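Side-chain contacts in NAD-dependent epimerase/dehydratase (Methylobacillus flagellatus KT, PDB 3GPI), which is of unknown function but, as a Rossmann-type epimerase/dehydratase relative, probably binds NAD(P) and may act as an oxidoreductase: residues A[90-93]-A[94-98]; A[162-165]-A[166-170]; A[268-271]-A[272-275]. All coordinates share one frame; numbering follows the deposited sequence. Where two conformers were deposited one is given.

Interaction 1 of 3, residues A[90-93]-A[94-98]; sequences RNTL and SALEG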
loop_
_atom_site.group_PDB
_atom_site.type_symbol
_atom_site.label_atom_id
_atom_site.label_comp_id
_atom_site.label_asym_id
_atom_site.label_seq_id
_atom_site.Cartn_x
_atom_site.Cartn_y
_atom_site.Cartn_z
ATOM N N ARG A 90 16.200 -7.421 -4.647
ATOM C CA ARG A 90 17.598 -7.843 -4.518
ATOM C C ARG A 90 18.494 -6.989 -5.414
ATOM O O ARG A 90 19.545 -6.519 -4.938
ATOM C CB ARG A 90 17.813 -9.344 -4.816
ATOM C CG ARG A 90 19.186 -9.844 -4.359
ATOM C CD ARG A 90 19.528 -11.217 -4.936
ATOM N NE ARG A 90 18.568 -12.238 -4.533
ATOM C CZ ARG A 90 18.539 -12.787 -3.324
ATOM N NH1 ARG A 90 19.417 -12.396 -2.409
ATOM N NH2 ARG A 90 17.636 -13.717 -3.029
ATOM N N ASN A 91 18.069 -6.768 -6.650
ATOM C CA ASN A 91 18.821 -5.974 -7.627
ATOM C C ASN A 91 18.975 -4.543 -7.131
ATOM O O ASN A 91 20.069 -3.978 -7.208
ATOM C CB ASN A 91 18.149 -5.986 -9.002
ATOM C CG ASN A 91 18.229 -7.350 -9.679
ATOM O OD1 ASN A 91 18.977 -8.224 -9.240
ATOM N ND2 ASN A 91 17.452 -7.519 -10.724
ATOM N N THR A 92 17.889 -3.987 -6.596
ATOM C CA THR A 92 17.883 -2.610 -6.098
ATOM C C THR A 92 18.789 -2.476 -4.884
ATOM O O THR A 92 19.605 -1.542 -4.803
ATOM C CB THR A 92 16.457 -2.172 -5.736
ATOM O OG1 THR A 92 15.641 -2.177 -6.907
ATOM C CG2 THR A 92 16.453 -0.749 -5.225
ATOM N N LEU A 93 18.694 -3.376 -3.915
ATOM C CA LEU A 93 19.577 -3.308 -2.779
ATOM C C LEU A 93 21.043 -3.459 -3.161
ATOM O O LEU A 93 21.900 -2.728 -2.686
ATOM C CB LEU A 93 19.200 -4.353 -1.743
ATOM C CG LEU A 93 17.808 -4.159 -1.152
ATOM C CD1 LEU A 93 17.382 -5.438 -0.397
ATOM C CD2 LEU A 93 17.816 -2.955 -0.211
ATOM N N SER A 94 21.331 -4.407 -4.048
ATOM C CA SER A 94 22.692 -4.601 -4.513
ATOM C C SER A 94 23.220 -3.325 -5.186
ATOM O O SER A 94 24.381 -2.937 -4.958
ATOM C CB SER A 94 22.725 -5.746 -5.510
ATOM O OG SER A 94 24.034 -5.858 -6.057
ATOM N N ALA A 95 22.372 -2.679 -5.975
ATOM C CA ALA A 95 22.776 -1.464 -6.720
ATOM C C ALA A 95 23.026 -0.309 -5.756
ATOM O O ALA A 95 23.702 0.664 -6.125
ATOM C CB ALA A 95 21.738 -1.078 -7.744
ATOM N N LEU A 96 22.478 -0.386 -4.546
ATOM C CA LEU A 96 22.656 0.667 -3.553
ATOM C C LEU A 96 23.847 0.429 -2.673
ATOM O O LEU A 96 24.017 1.138 -1.684
ATOM C CB LEU A 96 21.394 0.842 -2.693
ATOM C CG LEU A 96 20.285 1.547 -3.480
ATOM C CD1 LEU A 96 18.942 1.496 -2.742
ATOM C CD2 LEU A 96 20.653 3.003 -3.820
ATOM N N GLU A 97 24.656 -0.593 -2.971
ATOM C CA GLU A 97 25.888 -0.786 -2.248
ATOM C C GLU A 97 26.769 0.440 -2.467
ATOM O O GLU A 97 27.222 0.785 -3.597
ATOM C CB GLU A 97 26.604 -2.092 -2.626
ATOM C CG GLU A 97 27.773 -2.436 -1.708
ATOM C CD GLU A 97 28.123 -3.918 -1.696
ATOM O OE1 GLU A 97 28.868 -4.357 -0.797
ATOM O OE2 GLU A 97 27.642 -4.642 -2.585
ATOM N N GLY A 98 27.022 1.088 -1.352
ATOM C CA GLY A 98 27.782 2.330 -1.307
ATOM C C GLY A 98 26.945 3.497 -0.799
ATOM O O GLY A 98 27.509 4.491 -0.352
#
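Thr92 and Leu96, one helical turn apart, lie alongside each other and point the same way where helix 86-95 comes to its end. The CB of Leu96 lies near two carbonyl oxygens of the last turn, 3.6 Å from Leu93 O. The next atom, CG, stands beside the backbone N with chi1 -74°, which turns it back over the preceding turn and brings it to 3.4 Å from Thr92 O. Of the two methyls, CD1 carries on along the same flank, still near Thr92 O, and reaches the methyl of Thr92, CD1 to CG2 being 4.2 Å, a light contact. Thr92 can offer that methyl because CG2 is the branch anti to its backbone N, while OG1 takes the place beside N and hydrogen-bonds back to Gly88 O within the helix. Beyond the pair, both side chains touch Leu67 of strand 66-69, and Leu93 joins them there.

The backbone records how the helix runs out. Ser94 N bonds to Arg90 O at 2.9 Å, nearly straight at 164°, and Ala95 N to Asn91 O in the same i to i+4 pattern. At Leu96 the bonding divides: its N makes a weak bond to Thr92 O and a shorter one, 3.0 Å, to Leu93 O, as the turn tightens at the end of the helix. Ser94 CB and Ala95 CB merely lean on carbonyl oxygens of the turn before, on a side more open to solvent. Asn91 is held from outside, its ND2 bonded to Val50 O. This is the C-terminal end of an amphipathic helix, its apolar flank laid on strand 66-69 of the parallel part of the sheet, as helices cover the central sheet in a Rossmann fold.

Interaction 2 of 3, residues A[162-165]-A[166-170]; sequences RLRM and IRQAQ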
loop_
_atom_site.group_PDB
_atom_site.type_symbol
_atom_site.label_atom_id
_atom_site.label_comp_id
_atom_site.label_asym_id
_atom_site.label_seq_id
_atom_site.Cartn_x
_atom_site.Cartn_y
_atom_site.Cartn_z
ATOM N N ARG A 162 -8.634 4.723 -8.135
ATOM C CA ARG A 162 -8.949 3.377 -7.619
ATOM C C ARG A 162 -10.375 3.376 -7.096
ATOM O O ARG A 162 -10.631 3.229 -5.893
ATOM C CB ARG A 162 -7.969 2.955 -6.535
ATOM C CG ARG A 162 -6.594 2.644 -7.083
ATOM C CD ARG A 162 -5.690 2.458 -5.927
ATOM N NE ARG A 162 -4.281 2.363 -6.266
ATOM C CZ ARG A 162 -3.604 1.229 -6.389
ATOM N NH1 ARG A 162 -4.210 0.044 -6.272
ATOM N NH2 ARG A 162 -2.306 1.279 -6.658
ATOM N N LEU A 163 -11.299 3.560 -8.032
ATOM C CA LEU A 163 -12.717 3.703 -7.739
ATOM C C LEU A 163 -13.554 2.487 -8.147
ATOM O O LEU A 163 -14.794 2.602 -8.298
ATOM C CB LEU A 163 -13.279 4.956 -8.447
ATOM C CG LEU A 163 -12.553 6.262 -8.104
ATOM C CD1 LEU A 163 -13.116 7.399 -8.974
ATOM C CD2 LEU A 163 -12.647 6.656 -6.638
ATOM N N ARG A 164 -12.923 1.315 -8.294
ATOM C CA ARG A 164 -13.663 0.099 -8.661
ATOM C C ARG A 164 -14.905 -0.167 -7.801
ATOM O O ARG A 164 -15.933 -0.571 -8.332
ATOM C CB ARG A 164 -12.813 -1.159 -8.697
ATOM C CG ARG A 164 -13.536 -2.285 -9.402
ATOM C CD ARG A 164 -12.685 -3.520 -9.577
ATOM N NE ARG A 164 -13.539 -4.708 -9.596
ATOM C CZ ARG A 164 -14.111 -5.222 -10.681
ATOM N NH1 ARG A 164 -13.917 -4.671 -11.871
ATOM N NH2 ARG A 164 -14.864 -6.314 -10.573
ATOM N N MET A 165 -14.846 0.026 -6.485
ATOM C CA MET A 165 -15.997 -0.284 -5.639
ATOM C C MET A 165 -17.161 0.656 -5.957
ATOM O O MET A 165 -18.338 0.264 -5.907
ATOM C CB MET A 165 -15.651 -0.176 -4.141
ATOM C CG MET A 165 -14.866 -1.370 -3.531
ATOM S SD MET A 165 -15.592 -3.034 -3.733
ATOM C CE MET A 165 -14.727 -3.466 -5.223
ATOM N N ILE A 166 -16.831 1.912 -6.251
ATOM C CA ILE A 166 -17.858 2.912 -6.615
ATOM C C ILE A 166 -18.557 2.504 -7.901
ATOM O O ILE A 166 -19.804 2.584 -7.972
ATOM C CB ILE A 166 -17.267 4.337 -6.735
ATOM C CG1 ILE A 166 -16.977 4.881 -5.343
ATOM C CG2 ILE A 166 -18.208 5.320 -7.495
ATOM C CD1 ILE A 166 -16.275 6.225 -5.340
ATOM N N ARG A 167 -17.783 2.047 -8.877
ATOM C CA ARG A 167 -18.387 1.618 -10.146
ATOM C C ARG A 167 -19.163 0.325 -9.944
ATOM O O ARG A 167 -20.310 0.241 -10.415
ATOM C CB ARG A 167 -17.326 1.474 -11.248
ATOM C CG ARG A 167 -16.705 2.828 -11.637
ATOM C CD ARG A 167 -15.746 2.665 -12.814
ATOM N NE ARG A 167 -14.727 1.629 -12.585
ATOM C CZ ARG A 167 -13.510 1.856 -12.098
ATOM N NH1 ARG A 167 -13.106 3.076 -11.761
ATOM N NH2 ARG A 167 -12.689 0.851 -11.940
ATOM N N GLN A 168 -18.604 -0.653 -9.234
ATOM C CA GLN A 168 -19.282 -1.916 -9.038
ATOM C C GLN A 168 -20.615 -1.704 -8.285
ATOM O O GLN A 168 -21.593 -2.423 -8.510
ATOM C CB GLN A 168 -18.437 -2.889 -8.247
ATOM C CG GLN A 168 -19.088 -4.297 -8.169
ATOM C CD GLN A 168 -18.210 -5.421 -7.644
ATOM O OE1 GLN A 168 -17.401 -5.256 -6.718
ATOM N NE2 GLN A 168 -18.422 -6.600 -8.208
ATOM N N ALA A 169 -20.654 -0.749 -7.376
ATOM C CA ALA A 169 -21.863 -0.467 -6.608
ATOM C C ALA A 169 -23.012 0.002 -7.500
ATOM O O ALA A 169 -24.164 -0.076 -7.101
ATOM C CB ALA A 169 -21.553 0.596 -5.555
ATOM N N GLN A 170 -22.679 0.452 -8.708
ATOM C CA GLN A 170 -23.686 0.968 -9.650
ATOM C C GLN A 170 -24.387 -0.154 -10.388
ATOM O O GLN A 170 -25.404 0.081 -11.078
ATOM C CB GLN A 170 -23.012 1.920 -10.650
ATOM C CG GLN A 170 -22.567 3.255 -10.044
ATOM C CD GLN A 170 -21.837 4.116 -11.027
ATOM O OE1 GLN A 170 -21.926 3.882 -12.230
ATOM N NE2 GLN A 170 -21.113 5.113 -10.536
HETATM O O HOH W 1 -10.560 3.386 -10.890
#
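The guanidinium group of Arg167 folds back over the first turn of helix 164-168, one face lying on Leu163 C and Arg164 CA. Its chain leaves with CG beside the backbone N and then bends at chi3 (-53°), a turn that carries the flat end toward the start of the helix instead of outward. NH2 comes to 3.5 Å from Arg164 CA, and NH1 lies 3.8 Å from Leu163 CB. In the guanidinium plane, NH1 donates to a water 2.7 Å away, which also accepts from Leu163 N, tying the arginine to the N-cap residue.

Arg164 does the reverse: with CG anti to its backbone N (chi1 -166°) and the chain extended to NE, it crosses Arg167 at about a right angle, the two guanidinium planes 71° apart. On the inner flank Leu163 and Ile166 lie side by side, CD2 to CD1 3.9 Å. In the conformer given, Met165 bends at chi2 and chi3 until its CE is 3.5 Å from Gln168 OE1, a contact that may not hold in its other conformer. That amide's NE2 is weakly bonded to Gln174 O.

Arg167 N and Gln168 N bond to Leu163 O and Arg164 O, the latter at 2.8 Å. The buried side faces helices 266-277 and 220-230. This short helix, with Leu163 at its N-cap position and arginines on its outer flank, forms part of the crossover between parallel strands 149-158 and 181-186, a beta-alpha-beta unit.

Interaction 3 of 3, residues A[268-271]-A[272-275]; sequences SGYG and ALLA. With EDO (1,2-ethanediol), chain B.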
loop_
_atom_site.group_PDB
_atom_site.type_symbol
_atom_site.label_atom_id
_atom_site.label_comp_id
_atom_site.label_asym_id
_atom_site.label_seq_id
_atom_site.Cartn_x
_atom_site.Cartn_y
_atom_site.Cartn_z
ATOM N N SER A 268 -15.763 7.953 5.598
ATOM C CA SER A 268 -14.947 9.139 5.347
ATOM C C SER A 268 -14.302 9.129 3.960
ATOM O O SER A 268 -14.368 10.099 3.186
ATOM C CB SER A 268 -13.859 9.223 6.424
ATOM O OG SER A 268 -14.485 9.389 7.678
ATOM N N GLY A 269 -13.621 8.028 3.637
ATOM C CA GLY A 269 -12.897 7.935 2.405
ATOM C C GLY A 269 -13.793 7.937 1.180
ATOM O O GLY A 269 -13.564 8.709 0.235
ATOM N N TYR A 270 -14.785 7.054 1.163
ATOM C CA TYR A 270 -15.683 7.056 0.024
ATOM C C TYR A 270 -16.575 8.287 0.007
ATOM O O TYR A 270 -16.886 8.774 -1.073
ATOM C CB TYR A 270 -16.473 5.756 -0.072
ATOM C CG TYR A 270 -15.665 4.628 -0.646
ATOM C CD1 TYR A 270 -15.298 4.625 -1.982
ATOM C CD2 TYR A 270 -15.243 3.568 0.146
ATOM C CE1 TYR A 270 -14.536 3.607 -2.548
ATOM C CE2 TYR A 270 -14.483 2.512 -0.406
ATOM C CZ TYR A 270 -14.135 2.540 -1.741
ATOM O OH TYR A 270 -13.382 1.543 -2.271
ATOM N N GLY A 271 -16.938 8.799 1.178
ATOM C CA GLY A 271 -17.605 10.139 1.208
ATOM C C GLY A 271 -16.798 11.191 0.418
ATOM O O GLY A 271 -17.344 11.910 -0.455
ATOM N N ALA A 272 -15.486 11.269 0.658
ATOM C CA ALA A 272 -14.647 12.260 -0.031
ATOM C C ALA A 272 -14.550 11.991 -1.541
ATOM O O ALA A 272 -14.469 12.909 -2.356
ATOM C CB ALA A 272 -13.259 12.289 0.598
ATOM N N LEU A 273 -14.607 10.730 -1.943
ATOM C CA LEU A 273 -14.312 10.424 -3.323
ATOM C C LEU A 273 -15.534 10.662 -4.147
ATOM O O LEU A 273 -15.437 11.149 -5.288
ATOM C CB LEU A 273 -13.859 8.980 -3.464
ATOM C CG LEU A 273 -12.476 8.676 -2.930
ATOM C CD1 LEU A 273 -12.287 7.168 -2.890
ATOM C CD2 LEU A 273 -11.423 9.329 -3.823
ATOM N N LEU A 274 -16.687 10.364 -3.564
ATOM C CA LEU A 274 -17.943 10.660 -4.221
ATOM C C LEU A 274 -18.031 12.167 -4.419
ATOM O O LEU A 274 -18.321 12.628 -5.527
ATOM C CB LEU A 274 -19.121 10.127 -3.419
ATOM C CG LEU A 274 -19.253 8.588 -3.509
ATOM C CD1 LEU A 274 -20.158 8.080 -2.430
ATOM C CD2 LEU A 274 -19.740 8.024 -4.864
ATOM N N ALA A 275 -17.736 12.937 -3.370
ATOM C CA ALA A 275 -17.816 14.410 -3.469
ATOM C C ALA A 275 -16.922 14.973 -4.576
ATOM O O ALA A 275 -17.337 15.877 -5.287
ATOM C CB ALA A 275 -17.496 15.062 -2.113
HETATM C C1 EDO B . -12.031 -1.479 -1.250
HETATM O O1 EDO B . -12.569 -0.371 -0.612
HETATM C C2 EDO B . -12.341 -2.553 -0.265
HETATM O O2 EDO B . -13.261 -3.383 -0.919
#
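Tyr270 and Leu273 meet obliquely on the buried flank of helix 266-277, ring atom CD1 of the tyrosine 4.0 Å from CD1 of the leucine. The tighter approaches are to backbone oxygens: Leu273 CG lies 3.3 Å from Gly269 O, and Leu274 CG 3.4 Å from Tyr270 O. Both leucines set CG beside the backbone N (chi1 -72° for Leu273), which tips each branch back over the previous turn. Tyr270 O also accepts a straight bond from Leu274 N, 3.0 Å at 168°, whereas the bonds that Leu273 N makes to Gly269 O and Tyr270 O are both weak.

This flank packs with helices 164-168 and 220-230 beside the Rossmann sheet, consistent with the C-terminal part of an extended short-chain dehydrogenase/reductase, and Tyr158 stacks on the ring. At the ring's edge and in its plane, Tyr270 OH shares a 2.7 Å hydrogen bond with O1 of an ethanediol, probably from the crystallisation liquor, that is also bonded to Arg184 NE. Replacing Tyr270 with an alanine would probably leave a gap among these three helices and Tyr158 without its stacking partner.

The other flank is looser. Ala272 CB and Ala275 CB each come no nearer than 3.6 Å to a carbonyl oxygen of the preceding turn, Ser268 O and Gly271 O in turn, and Gly271 adds no side chain there. Ala275 is exposed, its N joined to Gly271 O by a near-straight bond.

Overall arrangement
Interactions 2 and 3 form one packed neighbourhood, their centres about 12 Å apart: Met165 CB touches Tyr270 OH at 3.4 Å, and Leu163 CD2 meets Leu273 CD1 at 3.8 Å, so helices 164-168 and 266-277 share a largely apolar interface. Interaction 1 stands on the opposite side of the chain's centre, about 39 Å from interaction 2 between centres, and touches neither. All three are partly buried, each with one flank inward. The chemistry differs with place: interaction 1 lays an aliphatic flank on the sheet, interaction 2 adds arginines and a bridging water on its outer side, and interaction 3 offers small residues outward and a tyrosine inward.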